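Long-range contact in transcriptional regulator (Mesorhizobium loti, PDB 3BHQ), which probably binds DNA through a helix-turn-helix motif and regulates transcription as a dimeric member of the TetR family: residues L99-R113 with L170-N184. Residues are numbered along the deposited sequence; the frame is centred on the assembly and turned at random.
With EDO (1,2-ethanediol), chain G.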
# COMPACT_ATOMS: atom_id res chain seq x y z
N LEU A 99 -2.88 16.20 -3.45
CA LEU A 99 -2.83 14.92 -2.70
C LEU A 99 -1.64 14.09 -3.12
O LEU A 99 -0.94 13.53 -2.26
CB LEU A 99 -4.11 14.08 -2.89
CG LEU A 99 -5.43 14.59 -2.33
CD1 LEU A 99 -6.55 13.63 -2.76
CD2 LEU A 99 -5.37 14.74 -0.80
N ILE A 100 -1.41 13.98 -4.43
CA ILE A 100 -0.24 13.25 -4.95
C ILE A 100 1.04 13.85 -4.43
O ILE A 100 1.89 13.16 -3.92
CB ILE A 100 -0.14 13.28 -6.50
CG1 ILE A 100 -1.21 12.37 -7.09
CG2 ILE A 100 1.27 12.83 -7.00
CD1 ILE A 100 -1.27 12.40 -8.60
N ALA A 101 1.18 15.17 -4.52
CA ALA A 101 2.42 15.85 -4.07
C ALA A 101 2.69 15.66 -2.57
O ALA A 101 3.82 15.40 -2.17
CB ALA A 101 2.38 17.33 -4.42
N VAL A 102 1.65 15.78 -1.75
CA VAL A 102 1.76 15.61 -0.31
C VAL A 102 2.06 14.17 0.10
O VAL A 102 2.98 13.89 0.89
CB VAL A 102 0.46 16.11 0.40
CG1 VAL A 102 0.43 15.75 1.88
CG2 VAL A 102 0.31 17.61 0.20
N LEU A 103 1.26 13.25 -0.43
CA LEU A 103 1.34 11.85 -0.03
C LEU A 103 2.53 11.10 -0.61
O LEU A 103 2.92 10.07 -0.04
CB LEU A 103 -0.01 11.14 -0.26
CG LEU A 103 -1.19 11.75 0.51
CD1 LEU A 103 -2.52 11.13 0.11
CD2 LEU A 103 -0.99 11.63 2.01
N MSE A 104 3.12 11.60 -1.70
CA MSE A 104 4.31 10.99 -2.31
C MSE A 104 5.61 11.68 -1.91
O MSE A 104 6.66 11.41 -2.46
CB MSE A 104 4.12 10.87 -3.82
CG MSE A 104 2.89 10.04 -4.23
SE MSE A 104 2.98 8.19 -3.62
CE MSE A 104 4.72 7.80 -4.49
N ASP A 105 5.54 12.55 -0.90
CA ASP A 105 6.71 13.21 -0.36
C ASP A 105 7.71 12.12 0.08
O ASP A 105 7.33 11.16 0.75
CB ASP A 105 6.36 14.03 0.87
CG ASP A 105 7.58 14.64 1.51
OD1 ASP A 105 8.10 15.64 1.01
OD2 ASP A 105 8.03 14.09 2.51
N GLU A 106 8.96 12.30 -0.30
CA GLU A 106 9.98 11.28 -0.08
C GLU A 106 10.20 10.92 1.38
O GLU A 106 10.28 9.74 1.72
CB GLU A 106 11.30 11.74 -0.74
CG GLU A 106 12.44 10.71 -0.72
CD GLU A 106 12.15 9.41 -1.51
OE1 GLU A 106 11.21 9.37 -2.36
OE2 GLU A 106 12.88 8.41 -1.28
N GLU A 107 10.24 11.91 2.26
CA GLU A 107 10.45 11.64 3.67
C GLU A 107 9.26 10.92 4.29
O GLU A 107 9.44 10.02 5.11
CB GLU A 107 10.87 12.90 4.43
CG GLU A 107 12.18 13.56 3.89
CD GLU A 107 13.37 12.59 3.78
OE1 GLU A 107 13.75 12.02 4.82
OE2 GLU A 107 13.93 12.40 2.67
N LEU A 108 8.05 11.27 3.87
CA LEU A 108 6.84 10.61 4.31
C LEU A 108 6.83 9.13 3.89
O LEU A 108 6.47 8.26 4.66
CB LEU A 108 5.57 11.33 3.81
CG LEU A 108 4.24 10.86 4.33
CD1 LEU A 108 4.17 11.03 5.86
CD2 LEU A 108 3.11 11.59 3.67
N LEU A 109 7.27 8.85 2.66
CA LEU A 109 7.36 7.46 2.18
C LEU A 109 8.37 6.65 3.00
O LEU A 109 8.11 5.49 3.31
CB LEU A 109 7.73 7.42 0.70
CG LEU A 109 6.73 8.06 -0.28
CD1 LEU A 109 7.33 8.11 -1.69
CD2 LEU A 109 5.47 7.31 -0.33
N LYS A 110 9.49 7.27 3.34
CA LYS A 110 10.49 6.59 4.20
C LYS A 110 9.89 6.25 5.57
O LYS A 110 10.06 5.13 6.07
CB LYS A 110 11.75 7.42 4.36
CG LYS A 110 12.61 7.59 3.07
CD LYS A 110 13.76 8.61 3.26
CE LYS A 110 14.55 8.79 1.97
NZ LYS A 110 15.44 10.01 2.02
N LEU A 111 9.14 7.18 6.15
CA LEU A 111 8.47 6.92 7.43
C LEU A 111 7.43 5.78 7.28
O LEU A 111 7.32 4.90 8.17
CB LEU A 111 7.82 8.19 7.98
CG LEU A 111 7.21 8.09 9.39
CD1 LEU A 111 8.29 7.78 10.45
CD2 LEU A 111 6.41 9.37 9.77
N ARG A 112 6.64 5.79 6.20
CA ARG A 112 5.67 4.71 5.96
C ARG A 112 6.35 3.34 5.95
O ARG A 112 5.85 2.40 6.57
CB ARG A 112 4.87 4.93 4.65
CG ARG A 112 3.41 5.43 4.83
CD ARG A 112 2.82 5.81 3.46
NE ARG A 112 1.43 5.44 3.09
CZ ARG A 112 1.07 4.29 2.51
NH1 ARG A 112 1.94 3.30 2.30
NH2 ARG A 112 -0.22 4.10 2.13
N ARG A 113 7.47 3.24 5.24
CA ARG A 113 8.22 1.97 5.20
C ARG A 113 8.62 1.49 6.60
O ARG A 113 8.51 0.30 6.91
CB ARG A 113 9.46 2.11 4.32
CG ARG A 113 10.23 0.80 4.10
CD ARG A 113 11.46 0.95 3.21
NE ARG A 113 11.16 1.72 2.00
CZ ARG A 113 10.49 1.28 0.94
NH1 ARG A 113 9.98 0.06 0.89
NH2 ARG A 113 10.28 2.10 -0.08
N LEU A 170 -6.04 7.19 -7.61
CA LEU A 170 -4.93 8.10 -7.67
C LEU A 170 -3.61 7.48 -7.25
O LEU A 170 -2.56 7.80 -7.83
CB LEU A 170 -5.22 9.30 -6.74
CG LEU A 170 -4.36 10.52 -6.76
CD1 LEU A 170 -4.53 11.20 -8.12
CD2 LEU A 170 -4.84 11.43 -5.61
N LEU A 171 -3.62 6.64 -6.22
CA LEU A 171 -2.38 6.19 -5.61
C LEU A 171 -2.01 4.73 -5.76
O LEU A 171 -0.89 4.38 -5.42
CB LEU A 171 -2.45 6.53 -4.12
CG LEU A 171 -2.59 8.01 -3.77
CD1 LEU A 171 -2.89 8.19 -2.28
CD2 LEU A 171 -1.35 8.76 -4.19
N TRP A 172 -2.91 3.90 -6.29
CA TRP A 172 -2.61 2.45 -6.37
C TRP A 172 -1.25 2.21 -7.06
O TRP A 172 -0.41 1.52 -6.50
CB TRP A 172 -3.74 1.62 -7.02
CG TRP A 172 -3.46 0.14 -6.91
CD1 TRP A 172 -3.15 -0.71 -7.92
CD2 TRP A 172 -3.44 -0.58 -5.71
NE1 TRP A 172 -2.94 -1.97 -7.38
CE2 TRP A 172 -3.11 -1.92 -6.03
CE3 TRP A 172 -3.67 -0.25 -4.38
CZ2 TRP A 172 -2.98 -2.90 -5.08
CZ3 TRP A 172 -3.56 -1.26 -3.40
CH2 TRP A 172 -3.21 -2.56 -3.77
N ILE A 173 -1.02 2.75 -8.25
CA ILE A 173 0.25 2.55 -8.94
C ILE A 173 1.41 3.30 -8.26
O ILE A 173 2.37 2.68 -7.84
CB ILE A 173 0.15 2.79 -10.47
CG1 ILE A 173 -0.65 1.64 -11.11
CG2 ILE A 173 1.52 2.88 -11.11
CD1 ILE A 173 -0.95 1.81 -12.61
N PRO A 174 1.32 4.64 -8.14
CA PRO A 174 2.49 5.32 -7.55
C PRO A 174 2.92 4.92 -6.14
O PRO A 174 4.13 4.80 -5.88
CB PRO A 174 2.13 6.81 -7.64
CG PRO A 174 0.80 6.90 -8.08
CD PRO A 174 0.29 5.60 -8.55
N MSE A 175 1.94 4.68 -5.26
CA MSE A 175 2.27 4.30 -3.88
C MSE A 175 2.91 2.92 -3.81
O MSE A 175 3.91 2.70 -3.15
CB MSE A 175 1.04 4.39 -2.96
CG MSE A 175 1.33 4.16 -1.52
SE MSE A 175 2.56 5.37 -0.74
CE MSE A 175 1.43 6.78 -0.73
N ASN A 176 2.33 1.96 -4.54
CA ASN A 176 2.95 0.63 -4.56
C ASN A 176 4.32 0.63 -5.26
O ASN A 176 5.25 -0.06 -4.83
CB ASN A 176 1.99 -0.41 -5.15
CG ASN A 176 0.90 -0.75 -4.18
OD1 ASN A 176 1.19 -1.35 -3.14
ND2 ASN A 176 -0.33 -0.32 -4.46
N GLU A 177 4.43 1.39 -6.34
CA GLU A 177 5.73 1.51 -7.02
C GLU A 177 6.79 2.04 -6.04
O GLU A 177 7.90 1.50 -6.00
CB GLU A 177 5.60 2.38 -8.26
CG GLU A 177 6.91 2.46 -9.04
CD GLU A 177 6.81 3.16 -10.39
OE1 GLU A 177 5.78 3.78 -10.71
OE2 GLU A 177 7.78 3.06 -11.13
N ALA A 178 6.43 3.04 -5.21
CA ALA A 178 7.38 3.57 -4.21
C ALA A 178 7.70 2.58 -3.15
O ALA A 178 8.87 2.41 -2.78
CB ALA A 178 6.86 4.81 -3.60
N MSE A 179 6.67 1.93 -2.61
CA MSE A 179 6.92 0.97 -1.57
C MSE A 179 7.71 -0.25 -1.98
O MSE A 179 8.42 -0.83 -1.16
CB MSE A 179 5.61 0.48 -0.94
CG MSE A 179 4.84 1.50 -0.22
SE MSE A 179 5.73 2.07 1.43
CE MSE A 179 6.34 3.60 0.70
N PHE A 180 7.61 -0.67 -3.22
CA PHE A 180 8.33 -1.84 -3.64
C PHE A 180 9.68 -1.50 -4.26
O PHE A 180 10.59 -2.28 -4.13
CB PHE A 180 7.50 -2.69 -4.58
CG PHE A 180 6.30 -3.33 -3.90
CD1 PHE A 180 6.45 -4.10 -2.74
CD2 PHE A 180 5.01 -3.21 -4.47
CE1 PHE A 180 5.35 -4.69 -2.10
CE2 PHE A 180 3.91 -3.83 -3.81
CZ PHE A 180 4.08 -4.57 -2.66
N THR A 181 9.78 -0.38 -4.95
CA THR A 181 11.02 -0.08 -5.69
C THR A 181 11.82 1.07 -5.15
O THR A 181 13.01 1.21 -5.52
CB THR A 181 10.75 0.14 -7.19
OG1 THR A 181 10.01 1.35 -7.42
CG2 THR A 181 9.99 -1.07 -7.76
N GLY A 182 11.21 1.91 -4.32
CA GLY A 182 11.85 3.12 -3.83
C GLY A 182 11.77 4.21 -4.88
O GLY A 182 11.90 5.39 -4.54
N SER A 183 11.55 3.83 -6.16
CA SER A 183 11.46 4.77 -7.27
C SER A 183 10.25 5.63 -6.98
O SER A 183 9.12 5.13 -6.90
CB SER A 183 11.29 4.07 -8.63
OG SER A 183 11.23 5.03 -9.68
N ASN A 184 10.54 6.90 -6.70
CA ASN A 184 9.54 7.90 -6.47
C ASN A 184 9.95 9.04 -7.38
O ASN A 184 10.69 9.95 -6.96
CB ASN A 184 9.53 8.31 -5.00
CG ASN A 184 8.46 9.35 -4.69
OD1 ASN A 184 7.40 9.37 -5.33
ND2 ASN A 184 8.73 10.20 -3.70
C1 EDO G . -1.06 -0.57 -0.51
O1 EDO G . -0.30 -1.36 0.42
C2 EDO G . -0.39 0.76 -0.69
O2 EDO G . 0.97 0.60 -1.15
O HOH W 1 10.94 6.43 -2.00
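Arg113 and Asn184 tie the two segments together by their polar ends, while the selenomethionines Met104, Met175 and Met179 pack between them, inside the all-helical C-terminal domain of this TetR-family protein. Helix 170-181 runs at 24° to helix 99-103 and at 65° to helix 106-113, the break falling at Met104 and Asp105, whose carboxylate caps the second helix through Leu108 N. Apolar contacts begin where Leu170 CD1 rests on Ile100 CD1 (3.5 Å) and Leu103 crosses Leu171 at about a right angle. Next, Met104, bent at chi2 and chi3, lays SE against Met175 CE (3.6 Å) and turns CE onto Ala178 CB and the carbonyl of Pro174. Leu109 divides its two methyls, CD1 on Ala178 CB and CD2 on Met175 SE. That same selenium sits over the centre of one face of the Arg112 guanidinium, whose NH2 bonds weakly to Asn176 OD1 of the second subunit; Arg113 NH1 also bonds to Ile116 O of that subunit, placing the contact beside the dimer interface. Hydrogen bonds close the other end. Asn184 ND2 gives one N-H to Met104 O (2.7 Å) and the other to Glu106 OE1 (2.9 Å), with carboxylate and amide nearly coplanar. With an alanine here, Met104 O and Glu106 OE1 would probably lose their shared donor, and the segment after Gly182 be held less firmly. A water lies 2.9 Å from both Glu106 OE2 and Gly182 O. Arg113, extended to CD and then bent at chi3, keeps both acceptors in its guanidinium plane, though its N-H groups come in tilted from the carbonyl planes: NH1 reaches Met179 O at 2.7 Å, almost straight at 171°, and NH2 reaches Ala178 O at 3.1 Å, from the face opposite Gly182 N.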